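HTH-type transcriptional activator AmpR (Citrobacter freundii, PDB 3KOS) regulates expression of the beta-lactamase gene ampC as a LysR-type DNA-binding transcription factor, of which this chain is the effector-binding domain. Local coordinates at residues Ala81-Ile95 with Leu143-Val157. Sequence-based numbering, arbitrary orientation.
Unlike the reference sequence in segment 143-157: Ala148 (reference Gly).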
# COMPACT_ATOMS: atom_id res chain seq x y z
N ALA A 81 9.12 -10.12 -12.39
CA ALA A 81 8.68 -8.81 -11.93
C ALA A 81 9.49 -7.71 -12.60
O ALA A 81 9.93 -6.76 -11.95
CB ALA A 81 8.81 -8.73 -10.40
N LEU A 82 9.67 -7.84 -13.91
CA LEU A 82 10.43 -6.86 -14.68
C LEU A 82 9.87 -5.45 -14.50
O LEU A 82 8.66 -5.23 -14.59
CB LEU A 82 10.43 -7.22 -16.16
CG LEU A 82 11.03 -8.60 -16.47
CD1 LEU A 82 11.13 -8.80 -17.98
CD2 LEU A 82 12.40 -8.73 -15.83
N MSE A 83 10.76 -4.50 -14.27
CA MSE A 83 10.37 -3.12 -13.96
C MSE A 83 10.67 -2.14 -15.08
O MSE A 83 11.68 -2.27 -15.78
CB MSE A 83 11.07 -2.64 -12.71
CG MSE A 83 10.78 -3.49 -11.50
SE MSE A 83 11.79 -2.85 -9.96
CE MSE A 83 12.74 -1.38 -10.80
N SER A 84 9.81 -1.15 -15.22
CA SER A 84 9.98 -0.12 -16.23
C SER A 84 9.32 1.16 -15.72
O SER A 84 8.48 1.11 -14.82
CB SER A 84 9.33 -0.60 -17.54
OG SER A 84 9.73 0.18 -18.65
N PRO A 85 9.71 2.32 -16.27
CA PRO A 85 9.06 3.56 -15.85
C PRO A 85 7.57 3.53 -16.15
O PRO A 85 7.15 2.96 -17.15
CB PRO A 85 9.75 4.62 -16.71
CG PRO A 85 11.14 4.08 -16.89
CD PRO A 85 10.95 2.58 -17.04
N LEU A 86 6.79 4.14 -15.25
CA LEU A 86 5.34 4.19 -15.39
C LEU A 86 4.89 5.56 -14.92
O LEU A 86 5.32 6.01 -13.87
CB LEU A 86 4.69 3.13 -14.50
CG LEU A 86 4.96 1.67 -14.87
CD1 LEU A 86 4.55 0.76 -13.72
CD2 LEU A 86 4.23 1.29 -16.16
N CYS A 87 4.01 6.21 -15.68
CA CYS A 87 3.59 7.55 -15.32
C CYS A 87 2.20 7.87 -15.86
O CYS A 87 1.63 7.10 -16.64
CB CYS A 87 4.61 8.59 -15.80
SG CYS A 87 4.72 8.65 -17.61
N SER A 88 1.64 8.99 -15.42
CA SER A 88 0.32 9.39 -15.89
C SER A 88 0.40 9.74 -17.36
O SER A 88 1.46 10.12 -17.85
CB SER A 88 -0.20 10.59 -15.10
OG SER A 88 0.61 11.73 -15.32
N PRO A 89 -0.73 9.62 -18.08
CA PRO A 89 -0.76 10.03 -19.48
C PRO A 89 -0.31 11.48 -19.65
O PRO A 89 0.33 11.82 -20.64
CB PRO A 89 -2.24 9.86 -19.86
CG PRO A 89 -2.75 8.81 -18.93
CD PRO A 89 -2.03 9.08 -17.63
N THR A 90 -0.63 12.32 -18.67
CA THR A 90 -0.24 13.73 -18.73
C THR A 90 1.28 13.94 -18.67
O THR A 90 1.84 14.76 -19.40
CB THR A 90 -0.95 14.58 -17.65
OG1 THR A 90 -2.34 14.69 -17.98
CG2 THR A 90 -0.36 15.97 -17.57
N LEU A 91 1.97 13.20 -17.80
CA LEU A 91 3.42 13.28 -17.77
C LEU A 91 4.01 12.64 -19.02
O LEU A 91 5.03 13.09 -19.54
CB LEU A 91 4.00 12.61 -16.52
CG LEU A 91 4.25 13.54 -15.34
CD1 LEU A 91 2.93 14.11 -14.82
CD2 LEU A 91 4.99 12.84 -14.22
N ALA A 92 3.37 11.57 -19.49
CA ALA A 92 3.89 10.86 -20.65
C ALA A 92 3.92 11.77 -21.87
O ALA A 92 4.77 11.62 -22.75
CB ALA A 92 3.08 9.62 -20.92
N SER A 93 3.00 12.73 -21.93
CA SER A 93 2.91 13.62 -23.08
C SER A 93 4.16 14.49 -23.20
O SER A 93 4.41 15.09 -24.25
CB SER A 93 1.66 14.49 -23.00
OG SER A 93 1.80 15.49 -22.01
N GLN A 94 4.94 14.57 -22.12
CA GLN A 94 6.13 15.40 -22.09
C GLN A 94 7.40 14.56 -22.10
O GLN A 94 8.50 15.06 -21.87
CB GLN A 94 6.11 16.29 -20.85
CG GLN A 94 4.91 17.23 -20.79
CD GLN A 94 4.62 17.72 -19.39
OE1 GLN A 94 5.34 18.57 -18.85
NE2 GLN A 94 3.55 17.20 -18.79
N ILE A 95 7.23 13.26 -22.34
CA ILE A 95 8.35 12.32 -22.32
C ILE A 95 8.47 11.63 -23.67
O ILE A 95 7.63 10.82 -24.05
CB ILE A 95 8.18 11.29 -21.18
CG1 ILE A 95 8.26 12.00 -19.83
CG2 ILE A 95 9.22 10.18 -21.29
CD1 ILE A 95 7.85 11.14 -18.64
N LEU A 143 2.22 3.71 -7.18
CA LEU A 143 1.45 3.90 -8.41
C LEU A 143 0.23 4.80 -8.21
O LEU A 143 -0.25 5.42 -9.16
CB LEU A 143 1.04 2.56 -9.04
CG LEU A 143 2.01 2.03 -10.11
CD1 LEU A 143 1.99 2.91 -11.36
CD2 LEU A 143 3.44 1.91 -9.56
N GLU A 144 -0.27 4.87 -6.98
CA GLU A 144 -1.29 5.87 -6.67
C GLU A 144 -0.70 7.25 -6.82
O GLU A 144 -1.31 8.14 -7.42
CB GLU A 144 -1.87 5.67 -5.26
CG GLU A 144 -2.75 4.44 -5.14
CD GLU A 144 -3.94 4.48 -6.10
OE1 GLU A 144 -4.04 3.59 -6.97
OE2 GLU A 144 -4.75 5.42 -5.98
N ALA A 145 0.51 7.45 -6.29
CA ALA A 145 1.18 8.74 -6.41
C ALA A 145 1.48 9.06 -7.87
O ALA A 145 1.32 10.20 -8.31
CB ALA A 145 2.47 8.75 -5.59
N ALA A 146 1.91 8.05 -8.63
CA ALA A 146 2.16 8.23 -10.07
C ALA A 146 0.90 8.60 -10.85
O ALA A 146 0.94 9.46 -11.73
CB ALA A 146 2.83 6.99 -10.66
N GLN A 147 -0.22 7.95 -10.54
CA GLN A 147 -1.47 8.31 -11.21
C GLN A 147 -1.83 9.76 -10.97
O GLN A 147 -2.43 10.41 -11.83
CB GLN A 147 -2.63 7.43 -10.75
CG GLN A 147 -2.55 5.99 -11.21
CD GLN A 147 -3.61 5.17 -10.54
OE1 GLN A 147 -4.80 5.28 -10.86
NE2 GLN A 147 -3.20 4.35 -9.58
N ALA A 148 -1.47 10.27 -9.79
CA ALA A 148 -1.76 11.66 -9.42
C ALA A 148 -0.79 12.64 -10.06
O ALA A 148 -0.92 13.86 -9.87
CB ALA A 148 -1.74 11.82 -7.89
N GLY A 149 0.18 12.12 -10.79
CA GLY A 149 1.20 12.95 -11.41
C GLY A 149 2.27 13.47 -10.47
O GLY A 149 2.89 14.50 -10.76
N MSE A 150 2.52 12.78 -9.36
CA MSE A 150 3.52 13.24 -8.41
C MSE A 150 4.95 13.05 -8.96
O MSE A 150 5.89 13.70 -8.53
CB MSE A 150 3.38 12.54 -7.05
CG MSE A 150 2.06 12.78 -6.33
SE MSE A 150 1.84 14.70 -5.92
CE MSE A 150 3.33 14.87 -4.68
N GLY A 151 5.10 12.13 -9.91
CA GLY A 151 6.40 11.86 -10.48
C GLY A 151 6.33 10.62 -11.35
O GLY A 151 5.25 10.07 -11.57
N VAL A 152 7.48 10.21 -11.87
CA VAL A 152 7.57 9.00 -12.67
C VAL A 152 7.99 7.85 -11.77
O VAL A 152 9.00 7.95 -11.07
CB VAL A 152 8.58 9.17 -13.82
CG1 VAL A 152 8.69 7.88 -14.64
CG2 VAL A 152 8.17 10.34 -14.70
N ALA A 153 7.20 6.78 -11.77
CA ALA A 153 7.47 5.61 -10.95
C ALA A 153 8.29 4.58 -11.73
O ALA A 153 8.37 4.64 -12.95
CB ALA A 153 6.17 4.98 -10.51
N ILE A 154 8.90 3.65 -11.01
CA ILE A 154 9.45 2.47 -11.65
C ILE A 154 9.04 1.27 -10.82
O ILE A 154 9.28 1.23 -9.61
CB ILE A 154 10.99 2.58 -11.86
CG1 ILE A 154 11.52 1.38 -12.67
CG2 ILE A 154 11.71 2.75 -10.52
CD1 ILE A 154 12.97 1.54 -13.13
N ALA A 155 8.39 0.31 -11.47
CA ALA A 155 7.76 -0.78 -10.74
C ALA A 155 7.50 -1.98 -11.65
O ALA A 155 7.63 -1.87 -12.88
CB ALA A 155 6.44 -0.30 -10.11
N PRO A 156 7.15 -3.13 -11.06
CA PRO A 156 6.88 -4.32 -11.89
C PRO A 156 5.64 -4.13 -12.77
O PRO A 156 4.52 -4.10 -12.27
CB PRO A 156 6.64 -5.42 -10.86
CG PRO A 156 7.43 -4.99 -9.67
CD PRO A 156 7.23 -3.47 -9.63
N VAL A 157 5.86 -4.03 -14.07
CA VAL A 157 4.78 -3.62 -14.96
C VAL A 157 3.61 -4.61 -14.96
O VAL A 157 2.46 -4.20 -15.05
CB VAL A 157 5.29 -3.41 -16.41
CG1 VAL A 157 6.45 -2.42 -16.43
CG2 VAL A 157 5.73 -4.71 -17.02
O HOH W 1 3.10 10.14 -13.13
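Val152 carries CG1 anti to its backbone N (chi1 179°), which lays that methyl alongside Pro85 CB and leaves CG2 to Leu91 and Ile95; the Ile95 side chain lies antiparallel alongside that of Val152, with CD1 4.0 Å from CG2. Selenomethionine Met83 is extended to its selenium and then bends, bringing CE across Ile154 at about a right angle, 3.6 Å from CG1. Pro85 lies on the same face of the sheet as Ile154, where Trp118 of helix 114-121 touches both and Trp115 also touches Ile154. On the other face, Leu86 reaches Leu143 of helix 139-147, CD1 to CD1 at 4.1 Å, while Val157 CG1 packs against Ser84 CB; Ser84 OG bonds to Thr175 O.

Strands 83-86 and 153-156 pair antiparallel in this LysR effector-binding domain of the periplasmic-binding-protein clan. Leu86 and Ala153 exchange two short backbone bonds, 2.8 Å from Leu86 N to Ala153 O and 2.9 Å from Ala153 N to Leu86 O; Ser84 and Ala155 exchange longer ones, that from Ala155 N being weak, and Val157 N closes the ladder on Leu82 O.

Beyond the strands, Ser88 caps helix 89-92 through OG, 3.2 Å from Leu91 N. Ser88 N donates to a water that in turn donates to Ala146 O and Gly151 O. Gly149, at positive phi, ends helix 139-147 in a Schellman motif, and Leu91 CD1 rests on its CA.

The ladder thus joins the strands side by side, Val152 carries backbone pairing on to Pro105 and Leu107, apolar side chains pack on both faces, and the water satisfies three backbone groups where both segments pass between strand and helix.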